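Diaminopimelate decarboxylase (Methanocaldococcus jannaschii, PDB 1TWI) catalyses the pyridoxal 5'-phosphate-dependent decarboxylation of meso-diaminopimelate to L-lysine, the last step of lysine biosynthesis, as a homodimer. Local coordinates at residues 122-126 / 145-151. Residues are numbered along the deposited sequence; the frame is centred on the assembly and turned at random.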
# COMPACT_ATOMS: atom_id res chain seq x y z
N MET A 122 -19.53 19.37 -3.60
CA MET A 122 -20.19 18.13 -3.98
C MET A 122 -21.17 17.64 -2.94
O MET A 122 -22.28 17.22 -3.29
CB MET A 122 -19.15 17.04 -4.27
CG MET A 122 -19.73 15.71 -4.75
SD MET A 122 -18.38 14.44 -5.18
CE MET A 122 -17.21 15.53 -5.59
N GLY A 123 -20.75 17.67 -1.66
CA GLY A 123 -21.66 17.22 -0.61
C GLY A 123 -22.88 18.13 -0.48
O GLY A 123 -24.00 17.66 -0.18
N ILE A 124 -22.69 19.43 -0.68
CA ILE A 124 -23.81 20.35 -0.55
C ILE A 124 -24.78 20.12 -1.70
O ILE A 124 -26.00 20.02 -1.48
CB ILE A 124 -23.34 21.82 -0.48
CG1 ILE A 124 -22.55 22.04 0.83
CG2 ILE A 124 -24.55 22.73 -0.63
CD1 ILE A 124 -21.86 23.44 0.99
N GLU A 125 -24.27 19.99 -2.91
CA GLU A 125 -25.12 19.73 -4.08
C GLU A 125 -25.88 18.38 -3.94
O GLU A 125 -27.03 18.23 -4.38
CB GLU A 125 -24.27 19.68 -5.35
CG GLU A 125 -23.73 21.04 -5.87
CD GLU A 125 -24.84 22.01 -6.33
OE1 GLU A 125 -25.87 21.55 -6.83
OE2 GLU A 125 -24.65 23.22 -6.20
N ALA A 126 -25.24 17.39 -3.33
CA ALA A 126 -25.88 16.09 -3.13
C ALA A 126 -26.77 16.08 -1.88
O ALA A 126 -27.41 15.07 -1.62
CB ALA A 126 -24.85 14.99 -2.99
N THR A 145 -18.52 28.14 1.78
CA THR A 145 -18.94 27.48 0.53
C THR A 145 -20.46 27.42 0.39
O THR A 145 -21.04 27.66 -0.70
CB THR A 145 -18.30 26.07 0.47
OG1 THR A 145 -16.89 26.24 0.58
CG2 THR A 145 -18.66 25.38 -0.83
N ALA A 146 -21.12 27.09 1.50
CA ALA A 146 -22.58 27.05 1.52
C ALA A 146 -23.08 28.48 1.16
O ALA A 146 -24.05 28.64 0.41
CB ALA A 146 -23.07 26.66 2.98
N LYS A 147 -22.44 29.50 1.73
CA LYS A 147 -22.83 30.89 1.41
C LYS A 147 -22.67 31.14 -0.12
O LYS A 147 -23.57 31.69 -0.76
CB LYS A 147 -21.95 31.88 2.15
CG LYS A 147 -22.26 33.36 1.85
CD LYS A 147 -21.17 34.24 2.48
CE LYS A 147 -21.51 35.77 2.50
NZ LYS A 147 -20.36 36.52 3.18
N GLU A 148 -21.56 30.68 -0.71
CA GLU A 148 -21.37 30.89 -2.15
C GLU A 148 -22.45 30.21 -3.00
O GLU A 148 -22.93 30.77 -4.01
CB GLU A 148 -19.97 30.41 -2.57
CG GLU A 148 -18.87 31.29 -2.01
CD GLU A 148 -17.49 30.82 -2.42
OE1 GLU A 148 -17.23 29.59 -2.27
OE2 GLU A 148 -16.67 31.65 -2.90
N LEU A 149 -22.87 29.01 -2.61
CA LEU A 149 -23.90 28.32 -3.38
C LEU A 149 -25.34 28.76 -3.00
O LEU A 149 -26.29 28.27 -3.57
CB LEU A 149 -23.77 26.79 -3.15
CG LEU A 149 -22.44 26.15 -3.49
CD1 LEU A 149 -22.49 24.59 -3.13
CD2 LEU A 149 -22.21 26.30 -4.95
N GLY A 150 -25.49 29.65 -2.02
CA GLY A 150 -26.84 30.06 -1.64
C GLY A 150 -27.64 28.90 -0.98
O GLY A 150 -28.85 28.75 -1.15
N GLU A 151 -26.94 28.08 -0.22
CA GLU A 151 -27.54 26.92 0.44
C GLU A 151 -27.19 26.88 1.95
O GLU A 151 -26.46 27.73 2.44
CB GLU A 151 -27.01 25.66 -0.23
CG GLU A 151 -27.53 25.43 -1.64
CD GLU A 151 -29.04 25.25 -1.69
OE1 GLU A 151 -29.62 24.66 -0.75
OE2 GLU A 151 -29.67 25.70 -2.67
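Thr-145 meets Ile-124 through its methyl, CG2 lying 4.2 Å from Ile-124 CD1, while its hydroxyl OG1 turns back to hydrogen bond with Leu-141 O and Lys-117 NZ. One residue on, Ala-146 offers mostly backbone: Ile-124 CD1 rests 3.7 Å from Ala-146 CA and 4.0 Å from its CB. This reach follows from the extended chi2 of Ile-124 (174°), which carries CD1 away from its own helix. Leu-149 covers the other branch, its CD1 coming 3.7 Å from Ile-124 CG2, with the leucine side chain lying at a slant across the isoleucine. The same leucine methyl lies 4.0 Å from Glu-125 OE2; the glutamate chain, bent at chi2 (-65°), brings OE2 alongside the two leucine methyls, CD1 and CD2. Gly-150, with positive phi, follows the last turn in a Schellman motif, Glu-151 N bonding back to Ala-146 O. Beyond it Glu-151 CB packs 3.8 Å from Ile-124 CG2. Helices 117-125 and 136-149 are successive helices of the alpha/beta barrel that forms the pyridoxal-binding domain, joined through strand 130-133; the contact lies away from the cofactor and substrate sites. Both branches of one buried isoleucine carry most of it, and the carboxylates of Glu-125 and Glu-151 stay 6.6 Å apart between their OE2 atoms, so cohesion is apolar, and the like charges would, if anything, oppose it slightly, probably screened by solvent.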